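Local coordinates for protein precorrin-6Y C5,15-methyltransferase (Corynebacterium diphtheriae, PDB 3HM2) that probably transfers methyl groups from S-adenosyl-L-methionine to precorrin-6Y during cobalamin biosynthesis, this chain being its C-terminal methyltransferase domain, at residues A[39-44]-A[63-68]. Sequence-based numbering, arbitrary orientation.
Sequences IAIEWL and ERILSN
N68 meets I41 with its backbone rather than with its flat carboxamide: the carbonyl O of N68 lies 4.5 Å from CG2 of I41, whereas the closest side-chain approach of N68 is made by CB, 4.9 Å from CD1 of I41. The indole of W43 takes no part across the contact; CD2 of L44 lies at its edge, in plane, and A52 of strand 50-55 touches it. The two helices belong to the Rossmann-like fold of S-adenosylmethionine-dependent methyltransferases. Helix 38-44 links parallel strands 27-32 and 50-55, and helix 59-70 links 50-55 to 78-81. Both crossovers step the same way across the sheet, which with the usual right-handed connection puts the helices side by side on one face. A40 packs on C54 and I78 beneath helix 38-44, while I65 rests on V80. The interface is slim, burying 118 Å² in all, and is chiefly apolar. With CG1 of I41 anti to the carbonyl carbon (chi1 -72°), its longer branch is carried out toward helix 59-70 and CG2 is left nearest the carbonyl of N68; L72 also packs against this side chain. I65 answers with its CG2 methyl, held anti to the backbone N, while its CG1-CD1 branch runs back from I41. Where the two isoleucines cross, CD1 of I41 stands 3.7 Å from CG2 of I65, and that same CD1 lies 3.9 Å from the backbone O of I65.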
ATOM      1  N   ILE A  39      -2.851 -24.767   5.254  1.00 58.36           N
ATOM      2  CA  ILE A  39      -1.609 -24.580   5.994  1.00 56.74           C
ATOM      3  C   ILE A  39      -1.083 -25.909   6.530  1.00 42.93           C
ATOM      4  O   ILE A  39       0.121 -26.077   6.725  1.00 60.52           O
ATOM      5  CB  ILE A  39      -1.792 -23.600   7.168  1.00 54.07           C
ATOM      6  CG1 ILE A  39      -2.491 -22.324   6.693  1.00 39.71           C
ATOM      7  CG2 ILE A  39      -0.450 -23.274   7.804  1.00 60.01           C
ATOM      8  CD1 ILE A  39      -1.596 -21.105   6.690  1.00 40.17           C
ATOM      9  N   ALA A  40      -1.993 -26.848   6.767  1.00 40.72           N
ATOM     10  CA  ALA A  40      -1.652 -28.090   7.449  1.00 41.19           C
ATOM     11  C   ALA A  40      -0.817 -28.999   6.554  1.00 45.61           C
ATOM     12  O   ALA A  40       0.236 -29.491   6.962  1.00 45.17           O
ATOM     13  CB  ALA A  40      -2.914 -28.805   7.908  1.00 43.52           C
ATOM     14  N   ILE A  41      -1.294 -29.220   5.334  1.00 39.88           N
ATOM     15  CA  ILE A  41      -0.670 -30.178   4.429  1.00 38.54           C
ATOM     16  C   ILE A  41       0.651 -29.644   3.887  1.00 42.25           C
ATOM     17  O   ILE A  41       1.530 -30.414   3.496  1.00 40.22           O
ATOM     18  CB  ILE A  41      -1.596 -30.525   3.249  1.00 42.51           C
ATOM     19  CG1 ILE A  41      -2.759 -31.400   3.721  1.00 41.98           C
ATOM     20  CG2 ILE A  41      -0.814 -31.221   2.145  1.00 47.60           C
ATOM     21  CD1 ILE A  41      -4.107 -30.719   3.643  1.00 43.26           C
ATOM     22  N   GLU A  42       0.786 -28.322   3.865  1.00 39.37           N
ATOM     23  CA  GLU A  42       2.059 -27.687   3.546  1.00 39.68           C
ATOM     24  C   GLU A  42       2.996 -27.696   4.750  1.00 39.46           C
ATOM     25  O   GLU A  42       4.163 -28.071   4.636  1.00 39.31           O
ATOM     26  CB  GLU A  42       1.836 -26.251   3.065  1.00 34.52           C
ATOM     27  CG  GLU A  42       3.116 -25.503   2.732  1.00 49.64           C
ATOM     28  CD  GLU A  42       4.056 -26.315   1.865  1.00 60.23           C
ATOM     29  OE1 GLU A  42       3.594 -26.886   0.855  1.00 65.21           O
ATOM     30  OE2 GLU A  42       5.260 -26.385   2.193  1.00 55.38           O
ATOM     31  N   TRP A  43       2.477 -27.283   5.901  1.00 38.57           N
ATOM     32  CA  TRP A  43       3.186 -27.440   7.155  1.00 34.25           C
ATOM     33  C   TRP A  43       3.754 -28.853   7.190  1.00 39.80           C
ATOM     34  O   TRP A  43       4.919 -29.048   7.498  1.00 34.44           O
ATOM     35  CB  TRP A  43       2.192 -27.191   8.305  1.00 43.55           C
ATOM     36  CG  TRP A  43       2.594 -27.693   9.708  1.00 57.75           C
ATOM     37  CD1 TRP A  43       2.613 -29.000  10.147  1.00 57.28           C
ATOM     38  CD2 TRP A  43       2.972 -26.890  10.849  1.00 65.45           C
ATOM     39  NE1 TRP A  43       3.005 -29.055  11.469  1.00 59.02           N
ATOM     40  CE2 TRP A  43       3.231 -27.780  11.921  1.00 68.17           C
ATOM     41  CE3 TRP A  43       3.131 -25.514  11.063  1.00 51.00           C
ATOM     42  CZ2 TRP A  43       3.637 -27.331  13.182  1.00 56.81           C
ATOM     43  CZ3 TRP A  43       3.537 -25.077  12.316  1.00 47.96           C
ATOM     44  CH2 TRP A  43       3.783 -25.979  13.354  1.00 53.57           C
ATOM     45  N   LEU A  44       2.939 -29.844   6.844  1.00 41.90           N
ATOM     46  CA  LEU A  44       3.379 -31.235   6.904  1.00 35.72           C
ATOM     47  C   LEU A  44       4.327 -31.531   5.772  1.00 39.87           C
ATOM     48  O   LEU A  44       5.331 -32.230   5.955  1.00 42.05           O
ATOM     49  CB  LEU A  44       2.196 -32.194   6.806  1.00 24.55           C
ATOM     50  CG  LEU A  44       1.248 -32.471   7.969  1.00 33.80           C
ATOM     51  CD1 LEU A  44       0.517 -33.739   7.643  1.00 30.90           C
ATOM     52  CD2 LEU A  44       1.930 -32.581   9.356  1.00 36.09           C
ATOM     53  N   GLU A  63     -13.438 -34.898   4.101  1.00 62.82           N
ATOM     54  CA  GLU A  63     -13.136 -35.977   3.152  1.00 73.31           C
ATOM     55  C   GLU A  63     -12.123 -35.545   2.072  1.00 61.57           C
ATOM     56  O   GLU A  63     -11.351 -36.365   1.573  1.00 65.43           O
ATOM     57  CB  GLU A  63     -14.426 -36.548   2.508  1.00 74.00           C
ATOM     58  CG  GLU A  63     -15.174 -37.621   3.334  1.00 58.17           C
ATOM     59  CD  GLU A  63     -16.402 -38.192   2.616  1.00 72.40           C
ATOM     60  OE1 GLU A  63     -16.430 -38.199   1.365  1.00 66.07           O
ATOM     61  OE2 GLU A  63     -17.343 -38.637   3.309  1.00 73.48           O
ATOM     62  N   ARG A  64     -12.115 -34.255   1.735  1.00 61.21           N
ATOM     63  CA  ARG A  64     -11.225 -33.717   0.694  1.00 66.45           C
ATOM     64  C   ARG A  64      -9.849 -33.233   1.206  1.00 57.35           C
ATOM     65  O   ARG A  64      -8.873 -33.199   0.451  1.00 45.66           O
ATOM     66  CB  ARG A  64     -11.931 -32.597  -0.079  1.00 56.07           C
ATOM     67  CG  ARG A  64     -11.059 -31.899  -1.102  1.00 69.56           C
ATOM     68  CD  ARG A  64     -11.140 -32.546  -2.479  1.00 76.62           C
ATOM     69  NE  ARG A  64     -10.278 -31.851  -3.436  1.00 82.39           N
ATOM     70  CZ  ARG A  64     -10.357 -31.989  -4.755  1.00 88.75           C
ATOM     71  NH1 ARG A  64     -11.266 -32.797  -5.286  1.00 80.70           N
ATOM     72  NH2 ARG A  64      -9.528 -31.315  -5.546  1.00 91.00           N
ATOM     73  N   ILE A  65      -9.774 -32.856   2.481  1.00 58.83           N
ATOM     74  CA  ILE A  65      -8.513 -32.470   3.101  1.00 49.87           C
ATOM     75  C   ILE A  65      -7.626 -33.702   3.214  1.00 53.90           C
ATOM     76  O   ILE A  65      -6.468 -33.703   2.786  1.00 54.79           O
ATOM     77  CB  ILE A  65      -8.730 -31.939   4.523  1.00 46.89           C
ATOM     78  CG1 ILE A  65      -9.770 -30.824   4.548  1.00 48.14           C
ATOM     79  CG2 ILE A  65      -7.434 -31.429   5.089  1.00 55.70           C
ATOM     80  CD1 ILE A  65     -10.165 -30.431   5.958  1.00 44.72           C
ATOM     81  N   LEU A  66      -8.179 -34.760   3.796  1.00 52.41           N
ATOM     82  CA  LEU A  66      -7.441 -36.004   3.985  1.00 50.98           C
ATOM     83  C   LEU A  66      -7.098 -36.649   2.646  1.00 49.66           C
ATOM     84  O   LEU A  66      -6.030 -37.241   2.487  1.00 51.05           O
ATOM     85  CB  LEU A  66      -8.245 -36.979   4.847  1.00 50.21           C
ATOM     86  CG  LEU A  66      -7.628 -38.363   5.061  1.00 61.47           C
ATOM     87  CD1 LEU A  66      -6.428 -38.278   5.990  1.00 58.81           C
ATOM     88  CD2 LEU A  66      -8.664 -39.335   5.603  1.00 68.68           C
ATOM     89  N   SER A  67      -8.011 -36.531   1.687  1.00 43.05           N
ATOM     90  CA  SER A  67      -7.746 -36.967   0.320  1.00 45.55           C
ATOM     91  C   SER A  67      -6.447 -36.367  -0.208  1.00 48.52           C
ATOM     92  O   SER A  67      -5.645 -37.056  -0.838  1.00 48.82           O
ATOM     93  CB  SER A  67      -8.911 -36.591  -0.597  1.00 45.52           C
ATOM     94  OG  SER A  67      -9.401 -37.725  -1.291  1.00 48.26           O
ATOM     95  N   ASN A  68      -6.247 -35.079   0.053  1.00 52.88           N
ATOM     96  CA  ASN A  68      -5.089 -34.363  -0.467  1.00 46.02           C
ATOM     97  C   ASN A  68      -3.833 -34.625   0.357  1.00 45.71           C
ATOM     98  O   ASN A  68      -2.717 -34.571  -0.161  1.00 52.33           O
ATOM     99  CB  ASN A  68      -5.372 -32.860  -0.532  1.00 55.74           C
ATOM    100  CG  ASN A  68      -6.191 -32.473  -1.747  1.00 70.14           C
ATOM    101  OD1 ASN A  68      -6.407 -33.284  -2.649  1.00 64.61           O
ATOM    102  ND2 ASN A  68      -6.652 -31.228  -1.779  1.00 77.81           N
TER